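Local coordinates for cell surface protein (PDB 4GT6) that is of unknown function but, as a BspA-type leucine-rich-repeat fragment of a larger bacterial surface protein, probably binds other proteins outside the cell, at residues E337-S343 with L359-S365; I279-A283 with P303-F307; L290-S296 with L313-P319. One frame throughout, in Å; residues are numbered along the deposited sequence.

Interaction 1 of 3, residues E337-S343 with L359-S365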
loop_
_atom_site.group_PDB
_atom_site.type_symbol
_atom_site.label_atom_id
_atom_site.label_comp_id
_atom_site.label_asym_id
_atom_site.label_seq_id
_atom_site.Cartn_x
_atom_site.Cartn_y
_atom_site.Cartn_z
ATOM N N GLU A 337 -13.450 -7.512 28.789
ATOM C CA GLU A 337 -14.217 -8.208 29.846
ATOM C C GLU A 337 -15.708 -8.046 29.682
ATOM O O GLU A 337 -16.466 -8.955 30.017
ATOM C CB GLU A 337 -13.859 -7.661 31.252
ATOM C CG GLU A 337 -12.418 -7.832 31.693
ATOM C CD GLU A 337 -12.015 -7.046 32.932
ATOM O OE1 GLU A 337 -12.813 -6.201 33.404
ATOM O OE2 GLU A 337 -10.883 -7.262 33.420
ATOM N N ARG A 338 -16.132 -6.855 29.230
ATOM C CA ARG A 338 -17.530 -6.490 29.131
ATOM C C ARG A 338 -17.879 -5.937 27.762
ATOM O O ARG A 338 -17.166 -5.084 27.227
ATOM C CB ARG A 338 -17.854 -5.435 30.205
ATOM C CG ARG A 338 -19.327 -5.032 30.299
ATOM C CD ARG A 338 -19.483 -3.713 31.031
ATOM N NE ARG A 338 -20.765 -3.087 30.719
ATOM C CZ ARG A 338 -20.934 -2.105 29.839
ATOM N NH1 ARG A 338 -19.890 -1.587 29.202
ATOM N NH2 ARG A 338 -22.144 -1.611 29.613
ATOM N N ILE A 339 -19.010 -6.388 27.223
ATOM C CA ILE A 339 -19.526 -5.851 25.966
ATOM C C ILE A 339 -21.045 -5.749 26.061
ATOM O O ILE A 339 -21.706 -6.709 26.451
ATOM C CB ILE A 339 -19.052 -6.604 24.684
ATOM C CG1 ILE A 339 -19.609 -5.897 23.401
ATOM C CG2 ILE A 339 -19.403 -8.101 24.721
ATOM C CD1 ILE A 339 -18.751 -5.964 22.207
ATOM N N ALA A 340 -21.582 -4.568 25.751
ATOM C CA ALA A 340 -23.033 -4.367 25.711
ATOM C C ALA A 340 -23.473 -4.481 24.252
ATOM O O ALA A 340 -22.956 -3.759 23.400
ATOM C CB ALA A 340 -23.415 -3.020 26.306
ATOM N N ILE A 341 -24.344 -5.453 23.952
ATOM C CA ILE A 341 -24.829 -5.710 22.592
ATOM C C ILE A 341 -26.330 -5.355 22.506
ATOM O O ILE A 341 -27.133 -5.946 23.235
ATOM C CB ILE A 341 -24.552 -7.187 22.187
ATOM C CG1 ILE A 341 -23.011 -7.460 22.147
ATOM C CG2 ILE A 341 -25.232 -7.515 20.834
ATOM C CD1 ILE A 341 -22.583 -8.905 22.017
ATOM N N PRO A 342 -26.722 -4.412 21.613
ATOM C CA PRO A 342 -28.145 -4.073 21.489
ATOM C C PRO A 342 -28.905 -5.164 20.731
ATOM O O PRO A 342 -28.296 -5.918 19.955
ATOM C CB PRO A 342 -28.117 -2.754 20.716
ATOM C CG PRO A 342 -26.902 -2.857 19.844
ATOM C CD PRO A 342 -25.890 -3.621 20.671
ATOM N N SER A 343 -30.237 -5.216 20.913
ATOM C CA SER A 343 -31.075 -6.234 20.270
ATOM C C SER A 343 -31.181 -6.017 18.748
ATOM O O SER A 343 -31.603 -6.935 18.041
ATOM C CB SER A 343 -32.462 -6.289 20.909
ATOM O OG SER A 343 -33.111 -5.033 20.794
ATOM N N LEU A 359 -13.278 -12.155 28.291
ATOM C CA LEU A 359 -14.700 -11.878 28.071
ATOM C C LEU A 359 -15.605 -12.761 28.938
ATOM O O LEU A 359 -15.780 -13.950 28.657
ATOM C CB LEU A 359 -15.031 -12.021 26.571
ATOM C CG LEU A 359 -16.381 -11.520 26.072
ATOM C CD1 LEU A 359 -16.602 -10.039 26.423
ATOM C CD2 LEU A 359 -16.487 -11.703 24.558
ATOM N N ASN A 360 -16.161 -12.165 30.014
ATOM C CA ASN A 360 -17.017 -12.863 30.976
ATOM C C ASN A 360 -18.364 -12.149 31.212
ATOM O O ASN A 360 -19.198 -12.666 31.954
ATOM C CB ASN A 360 -16.274 -13.046 32.317
ATOM C CG ASN A 360 -15.769 -11.778 32.982
ATOM O OD1 ASN A 360 -16.338 -10.685 32.856
ATOM N ND2 ASN A 360 -14.706 -11.915 33.768
ATOM N N ASN A 361 -18.578 -10.977 30.597
ATOM C CA ASN A 361 -19.807 -10.229 30.809
ATOM C C ASN A 361 -20.370 -9.691 29.492
ATOM O O ASN A 361 -19.941 -8.645 29.010
ATOM C CB ASN A 361 -19.563 -9.087 31.820
ATOM C CG ASN A 361 -20.776 -8.265 32.200
ATOM O OD1 ASN A 361 -21.935 -8.636 31.969
ATOM N ND2 ASN A 361 -20.525 -7.129 32.830
ATOM N N ILE A 362 -21.361 -10.400 28.936
ATOM C CA ILE A 362 -22.051 -9.969 27.725
ATOM C C ILE A 362 -23.414 -9.425 28.167
ATOM O O ILE A 362 -24.256 -10.192 28.632
ATOM C CB ILE A 362 -22.146 -11.098 26.645
ATOM C CG1 ILE A 362 -20.742 -11.521 26.150
ATOM C CG2 ILE A 362 -23.039 -10.670 25.457
ATOM C CD1 ILE A 362 -20.671 -12.888 25.421
ATOM N N GLU A 363 -23.600 -8.095 28.076
ATOM C CA GLU A 363 -24.856 -7.417 28.423
ATOM C C GLU A 363 -25.708 -7.292 27.165
ATOM O O GLU A 363 -25.465 -6.410 26.344
ATOM C CB GLU A 363 -24.607 -6.023 29.036
ATOM C CG GLU A 363 -23.837 -5.995 30.345
ATOM C CD GLU A 363 -23.666 -4.614 30.951
ATOM O OE1 GLU A 363 -24.250 -3.641 30.418
ATOM O OE2 GLU A 363 -22.945 -4.506 31.969
ATOM N N TYR A 364 -26.683 -8.189 26.999
ATOM C CA TYR A 364 -27.570 -8.193 25.841
ATOM C C TYR A 364 -28.933 -7.675 26.261
ATOM O O TYR A 364 -29.532 -8.188 27.205
ATOM C CB TYR A 364 -27.637 -9.600 25.244
ATOM C CG TYR A 364 -28.543 -9.747 24.043
ATOM C CD1 TYR A 364 -28.247 -9.112 22.837
ATOM C CD2 TYR A 364 -29.663 -10.569 24.090
ATOM C CE1 TYR A 364 -29.056 -9.281 21.713
ATOM C CE2 TYR A 364 -30.463 -10.764 22.970
ATOM C CZ TYR A 364 -30.176 -10.094 21.794
ATOM O OH TYR A 364 -30.984 -10.304 20.708
ATOM N N SER A 365 -29.410 -6.627 25.575
ATOM C CA SER A 365 -30.667 -5.957 25.901
ATOM C C SER A 365 -31.923 -6.714 25.436
ATOM O O SER A 365 -33.029 -6.312 25.795
ATOM C CB SER A 365 -30.670 -4.538 25.342
ATOM O OG SER A 365 -30.387 -4.550 23.955
HETATM O O HOH W 1 -31.375 -2.824 22.531
HETATM O O HOH W 2 -30.564 -9.467 18.281
#
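Arg338 and Glu363 lock together on one face of two neighbouring parallel strands, 338-341 and 361-364, in the BspA-type leucine-rich-repeat solenoid, where each turn of the chain adds a strand beside the previous one. The strand axes run 4.7 Å apart in nearly the same direction, and Glu363 lies on the last strand of this three-stranded sheet.

Between Arg338 and Tyr364 the backbone pairs as a parallel ladder. Ile339 uses both its polar atoms on the outer strand, N donating to Asn361 O and O accepting from Glu363 N; Ile341 N then reaches Glu363 O at 2.8 Å. The start is an exception: Glu337 O takes two donors, Asn360 N and Asn361 N, the second almost in line with the carbonyl. The last rung, Ser365 N to Ile341 O, is weak.

The ionic contact is a side-on grip. Arg338 NE meets Glu363 OE2 at 2.9 Å with an N-H...O angle of 165°, while NH2 reaches OE1 at 3.0 Å. The carboxylate stands steeply to the guanidinium, their planes 77° apart, and both oxygens are approached from above its plane. Because NH1 and NH2 also engage Ser315 and Asp317 on the preceding strand, the guanidinium ties three strands together and its rotation is fixed.

On the other face the contacts are apolar. Ile339 CG2 lies against Leu359 CD1 and Ile362 CG1, and Ile362 CG2 runs alongside Ile341 CD1. With CG anti to the backbone N (chi1 179°), the Tyr364 ring swings back across Ile341, setting CD1 4.0 Å from Ile341 CG2. Beyond it, a water in the plane of the ring accepts from Tyr364 OH at 2.6 Å and donates to Ser343 O.

Interaction 2 of 3, residues I279-A283 with P303-F307. With EDO (1,2-ethanediol), chain B.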
loop_
_atom_site.group_PDB
_atom_site.type_symbol
_atom_site.label_atom_id
_atom_site.label_comp_id
_atom_site.label_asym_id
_atom_site.label_seq_id
_atom_site.Cartn_x
_atom_site.Cartn_y
_atom_site.Cartn_z
ATOM N N ILE A 279 -17.842 3.087 8.792
ATOM C CA ILE A 279 -16.460 2.782 9.193
ATOM C C ILE A 279 -15.944 1.693 8.274
ATOM O O ILE A 279 -16.646 0.697 8.070
ATOM C CB ILE A 279 -16.399 2.323 10.672
ATOM C CG1 ILE A 279 -17.055 3.345 11.626
ATOM C CG2 ILE A 279 -14.958 2.059 11.096
ATOM C CD1 ILE A 279 -17.283 2.788 13.054
ATOM N N GLY A 280 -14.720 1.858 7.768
ATOM C CA GLY A 280 -14.109 0.879 6.885
ATOM C C GLY A 280 -13.481 -0.282 7.629
ATOM O O GLY A 280 -13.166 -0.188 8.820
ATOM N N THR A 281 -13.233 -1.366 6.904
ATOM C CA THR A 281 -12.549 -2.562 7.420
ATOM C C THR A 281 -11.260 -2.184 8.168
ATOM O O THR A 281 -10.483 -1.350 7.686
ATOM C CB THR A 281 -12.194 -3.497 6.241
ATOM O OG1 THR A 281 -13.410 -3.929 5.630
ATOM C CG2 THR A 281 -11.360 -4.729 6.689
ATOM N N GLY A 282 -11.073 -2.782 9.344
ATOM C CA GLY A 282 -9.867 -2.634 10.158
ATOM C C GLY A 282 -9.513 -1.200 10.505
ATOM O O GLY A 282 -8.338 -0.888 10.705
ATOM N N ALA A 283 -10.520 -0.335 10.635
ATOM C CA ALA A 283 -10.270 1.078 10.911
ATOM C C ALA A 283 -9.399 1.296 12.144
ATOM O O ALA A 283 -8.554 2.164 12.097
ATOM C CB ALA A 283 -11.572 1.829 11.059
ATOM N N PRO A 303 -17.424 -3.090 11.001
ATOM C CA PRO A 303 -16.878 -3.822 9.854
ATOM C C PRO A 303 -15.855 -4.867 10.255
ATOM O O PRO A 303 -15.430 -4.927 11.407
ATOM C CB PRO A 303 -16.255 -2.712 9.009
ATOM C CG PRO A 303 -15.807 -1.702 10.023
ATOM C CD PRO A 303 -16.928 -1.696 11.036
ATOM N N GLU A 304 -15.417 -5.661 9.282
ATOM C CA GLU A 304 -14.435 -6.697 9.513
ATOM C C GLU A 304 -13.171 -6.138 10.186
ATOM O O GLU A 304 -12.698 -5.062 9.813
ATOM C CB GLU A 304 -14.100 -7.337 8.153
ATOM C CG GLU A 304 -12.935 -8.303 8.128
ATOM C CD GLU A 304 -12.661 -8.740 6.704
ATOM O OE1 GLU A 304 -13.634 -9.123 6.010
ATOM O OE2 GLU A 304 -11.502 -8.598 6.249
ATOM N N SER A 305 -12.672 -6.851 11.227
ATOM C CA SER A 305 -11.435 -6.542 11.968
ATOM C C SER A 305 -11.386 -5.107 12.526
ATOM O O SER A 305 -10.286 -4.612 12.784
ATOM C CB SER A 305 -10.213 -6.738 11.064
ATOM O OG SER A 305 -10.126 -8.036 10.503
ATOM N N VAL A 306 -12.547 -4.457 12.744
ATOM C CA VAL A 306 -12.573 -3.027 13.143
ATOM C C VAL A 306 -11.695 -2.746 14.401
ATOM O O VAL A 306 -10.950 -1.769 14.393
ATOM C CB VAL A 306 -14.004 -2.432 13.267
ATOM C CG1 VAL A 306 -14.876 -3.193 14.270
ATOM C CG2 VAL A 306 -13.969 -0.919 13.558
ATOM N N PHE A 307 -11.769 -3.591 15.432
ATOM C CA PHE A 307 -10.979 -3.453 16.658
ATOM C C PHE A 307 -10.118 -4.684 16.903
ATOM O O PHE A 307 -9.721 -4.933 18.036
ATOM C CB PHE A 307 -11.896 -3.183 17.871
ATOM C CG PHE A 307 -12.684 -1.905 17.729
ATOM C CD1 PHE A 307 -12.049 -0.664 17.780
ATOM C CD2 PHE A 307 -14.067 -1.936 17.568
ATOM C CE1 PHE A 307 -12.779 0.522 17.622
ATOM C CE2 PHE A 307 -14.794 -0.752 17.412
ATOM C CZ PHE A 307 -14.148 0.468 17.436
HETATM C C1 EDO B . -15.701 -1.625 4.051
HETATM O O1 EDO B . -14.440 -0.950 4.143
HETATM C C2 EDO B . -16.720 -1.064 5.075
HETATM O O2 EDO B . -17.440 0.028 4.526
HETATM O O HOH W 3 -15.871 -4.967 6.463
#
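Two successive type II beta turns, Gly280-Ala283 and Pro303-Val306, lie one on the other where the chain leaves strands 278-279 and 301-302. Pro303 is the main wedge between them. Its CG sits 3.2 Å from Ile279 O and almost as near Gly280 O, and it also meets Ile279 CG2, the two side chains crossing at about a right angle. The same methyl of Ile279 touches Val306 CG2 at 4.0 Å, which continues the apolar patch inward.

In this leucine-rich-repeat solenoid the two turns occupy equivalent places in consecutive coils, and a single backbone bond joins them: Gly282 N donates to Glu304 O at 2.8 Å, nearly in line with the carbonyl. Just beyond, Val306 is backbone-bonded to Phe284. Gly282 has a positive phi (56°), readily adopted by a residue without a side chain, and its CA approaches Ser305 O at 3.3 Å in a straight CA-H...O contact. The turn-closing bond of the second coil, Val306 N to Pro303 O, is 3.2 Å long; its counterpart from Ala283 N to Gly280 O is weak.

Toward the outside, Thr281 runs beside Glu304. Its methyl CG2, opposite the backbone N across the CA-CB bond (chi1 -63° for OG1), rests on Glu304 O. OG1 faces a water that accepts from Glu304 N, and takes a weak bond from an ethanediol probably carried over from the crystallisation liquor, to whose O1 Thr281 N donates at 3.0 Å.

Interaction 3 of 3, residues L290-S296 with L313-P319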
loop_
_atom_site.group_PDB
_atom_site.type_symbol
_atom_site.label_atom_id
_atom_site.label_comp_id
_atom_site.label_asym_id
_atom_site.label_seq_id
_atom_site.Cartn_x
_atom_site.Cartn_y
_atom_site.Cartn_z
ATOM N N LEU A 290 -5.699 1.659 22.924
ATOM C CA LEU A 290 -7.094 2.094 22.782
ATOM C C LEU A 290 -7.964 1.498 23.878
ATOM O O LEU A 290 -8.096 0.275 23.984
ATOM C CB LEU A 290 -7.638 1.790 21.373
ATOM C CG LEU A 290 -9.018 2.385 21.016
ATOM C CD1 LEU A 290 -9.016 3.935 21.116
ATOM C CD2 LEU A 290 -9.453 1.948 19.617
ATOM N N GLN A 291 -8.560 2.386 24.700
ATOM C CA GLN A 291 -9.402 1.947 25.813
ATOM C C GLN A 291 -10.821 2.486 25.751
ATOM O O GLN A 291 -11.728 1.832 26.268
ATOM C CB GLN A 291 -8.780 2.364 27.147
ATOM C CG GLN A 291 -7.620 1.487 27.583
ATOM C CD GLN A 291 -7.243 1.775 29.013
ATOM O OE1 GLN A 291 -6.285 2.505 29.293
ATOM N NE2 GLN A 291 -8.003 1.226 29.952
ATOM N N ASP A 292 -11.017 3.693 25.194
ATOM C CA ASP A 292 -12.356 4.290 25.163
ATOM C C ASP A 292 -12.755 4.696 23.769
ATOM O O ASP A 292 -11.976 5.328 23.054
ATOM C CB ASP A 292 -12.392 5.524 26.083
ATOM C CG ASP A 292 -12.127 5.200 27.541
ATOM O OD1 ASP A 292 -12.903 4.420 28.123
ATOM O OD2 ASP A 292 -11.163 5.750 28.104
ATOM N N ILE A 293 -13.954 4.282 23.369
ATOM C CA ILE A 293 -14.518 4.600 22.060
ATOM C C ILE A 293 -15.934 5.131 22.257
ATOM O O ILE A 293 -16.746 4.454 22.885
ATOM C CB ILE A 293 -14.523 3.364 21.101
ATOM C CG1 ILE A 293 -13.109 2.814 20.874
ATOM C CG2 ILE A 293 -15.192 3.723 19.739
ATOM C CD1 ILE A 293 -12.991 1.390 21.207
ATOM N N GLU A 294 -16.215 6.335 21.739
ATOM C CA GLU A 294 -17.549 6.937 21.726
ATOM C C GLU A 294 -18.002 6.882 20.271
ATOM O O GLU A 294 -17.384 7.497 19.400
ATOM C CB GLU A 294 -17.512 8.366 22.281
ATOM C CG GLU A 294 -18.879 9.026 22.397
ATOM C CD GLU A 294 -18.908 10.350 23.139
ATOM O OE1 GLU A 294 -18.085 10.542 24.064
ATOM O OE2 GLU A 294 -19.782 11.186 22.812
ATOM N N PHE A 295 -19.025 6.080 19.999
ATOM C CA PHE A 295 -19.513 5.857 18.659
ATOM C C PHE A 295 -20.491 6.897 18.195
ATOM O O PHE A 295 -21.234 7.449 18.997
ATOM C CB PHE A 295 -20.242 4.500 18.607
ATOM C CG PHE A 295 -19.338 3.303 18.761
ATOM C CD1 PHE A 295 -18.636 2.799 17.671
ATOM C CD2 PHE A 295 -19.186 2.680 19.998
ATOM C CE1 PHE A 295 -17.793 1.688 17.813
ATOM C CE2 PHE A 295 -18.364 1.554 20.135
ATOM C CZ PHE A 295 -17.686 1.057 19.040
ATOM N N SER A 296 -20.582 7.052 16.867
ATOM C CA SER A 296 -21.605 7.836 16.214
ATOM C C SER A 296 -22.954 7.111 16.377
ATOM O O SER A 296 -22.987 5.870 16.283
ATOM C CB SER A 296 -21.277 7.944 14.731
ATOM O OG SER A 296 -22.447 8.341 14.032
ATOM N N LEU A 313 -8.460 -2.735 25.309
ATOM C CA LEU A 313 -9.900 -2.558 25.377
ATOM C C LEU A 313 -10.481 -3.443 26.472
ATOM O O LEU A 313 -10.333 -4.656 26.394
ATOM C CB LEU A 313 -10.499 -2.912 24.019
ATOM C CG LEU A 313 -11.817 -2.283 23.663
ATOM C CD1 LEU A 313 -11.778 -0.749 23.892
ATOM C CD2 LEU A 313 -12.152 -2.580 22.188
ATOM N N LYS A 314 -11.091 -2.851 27.503
ATOM C CA LYS A 314 -11.654 -3.632 28.626
ATOM C C LYS A 314 -13.188 -3.712 28.600
ATOM O O LYS A 314 -13.762 -4.708 29.039
ATOM C CB LYS A 314 -11.228 -3.022 29.969
ATOM C CG LYS A 314 -9.844 -3.460 30.437
ATOM C CD LYS A 314 -9.537 -2.978 31.859
ATOM C CE LYS A 314 -10.176 -3.827 32.940
ATOM N NZ LYS A 314 -9.995 -3.237 34.293
ATOM N N SER A 315 -13.837 -2.621 28.176
ATOM C CA SER A 315 -15.288 -2.492 28.143
ATOM C C SER A 315 -15.690 -1.713 26.906
ATOM O O SER A 315 -14.985 -0.773 26.515
ATOM C CB SER A 315 -15.771 -1.777 29.404
ATOM O OG SER A 315 -17.180 -1.623 29.425
ATOM N N ILE A 316 -16.783 -2.125 26.259
ATOM C CA ILE A 316 -17.267 -1.427 25.067
ATOM C C ILE A 316 -18.797 -1.543 25.008
ATOM O O ILE A 316 -19.359 -2.596 25.318
ATOM C CB ILE A 316 -16.554 -1.889 23.755
ATOM C CG1 ILE A 316 -16.888 -0.958 22.555
ATOM C CG2 ILE A 316 -16.788 -3.364 23.428
ATOM C CD1 ILE A 316 -15.885 -0.971 21.445
ATOM N N ASP A 317 -19.454 -0.435 24.651
ATOM C CA ASP A 317 -20.905 -0.355 24.521
ATOM C C ASP A 317 -21.231 -0.177 23.047
ATOM O O ASP A 317 -20.909 0.861 22.471
ATOM C CB ASP A 317 -21.459 0.797 25.366
ATOM C CG ASP A 317 -21.351 0.518 26.852
ATOM O OD1 ASP A 317 -20.269 0.762 27.425
ATOM O OD2 ASP A 317 -22.319 -0.005 27.425
ATOM N N ILE A 318 -21.790 -1.214 22.423
ATOM C CA ILE A 318 -22.138 -1.175 20.995
ATOM C C ILE A 318 -23.447 -0.369 20.884
ATOM O O ILE A 318 -24.404 -0.694 21.599
ATOM C CB ILE A 318 -22.238 -2.604 20.390
ATOM C CG1 ILE A 318 -20.924 -3.441 20.540
ATOM C CG2 ILE A 318 -22.765 -2.599 18.967
ATOM C CD1 ILE A 318 -19.628 -2.760 20.229
ATOM N N PRO A 319 -23.494 0.703 20.051
ATOM C CA PRO A 319 -24.700 1.540 20.017
ATOM C C PRO A 319 -25.917 0.852 19.406
ATOM O O PRO A 319 -25.786 0.035 18.495
ATOM C CB PRO A 319 -24.277 2.750 19.159
ATOM C CG PRO A 319 -23.180 2.258 18.310
ATOM C CD PRO A 319 -22.442 1.233 19.156
HETATM O O HOH W 4 -11.788 -0.240 27.998
HETATM O O HOH W 5 -17.959 2.204 24.298
#
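Pro319 sets its CD over one face of the Phe295 ring, 4.1 Å from the centroid and 29° off the ring normal, a CH-pi contact. The pair joins consecutive coils of the leucine-rich-repeat solenoid at a place where their strands, 292-294 and 315-317, keep nearly the same direction without pairing directly, each belonging to a different parallel sheet.

The phenyl ring is the hub. With CG opposite the carbonyl carbon (chi1 -69°), it reaches across to the second coil and meets Ile316 at about a right angle. Ile316 comes to the ring edge, its CD1 lying 3.6 Å from Phe295 CZ, while Pro319 occupies a face. Within the first coil, Ile293 CG2 lies 3.7 Å above the ring plane, over its centre. Were an alanine to stand here, Pro319 CD, Ile316 CD1 and Ile293 CG2 would probably lose the ring they pack on, and a gap would be likely to open between the two coils.

Ile293 supplies the second point of contact. Its CD1 touches Leu313 CD1 at 3.6 Å, these side chains crossing at roughly a right angle, and also meets Ile316 CD1 in a more oblique approach. Ile316 CD1 is thereby held between the aromatic rim and the end of Ile293, while Leu313 CD1 also rests against Gln291 O.

Water replaces the direct rungs of a sheet. One molecule donates to Gln291 O and accepts from Lys314 N, both at 2.7 Å. Leu290 O and Leu313 N come close, but at a poor angle for bonding. Farther along the strands, a second water bridges the separation, donating to Ile293 O at 2.9 Å and accepting from Asp317 N at 3.1 Å.

In the fold
The three contacts illustrate how one solenoid joins successive coils by different means. Interaction 2 is the buried one, a tight stacking of turns, whereas interactions 1 and 3 are partly buried and lie on strands. Interaction 1 is a true sheet edge with backbone bonds and charge; interaction 3, about 12 Å from it between centres, joins strands of separate sheets through apolar side chains and water. Interactions 1 and 3 nevertheless share a sheet, in which strands 315-317 and 338-341 are neighbours, and Pro342 of the one packs on Pro319 of the other. Phe307 links interaction 2 to interaction 3, packing on Ile293 and Phe295. Interactions 1 and 2 do not touch.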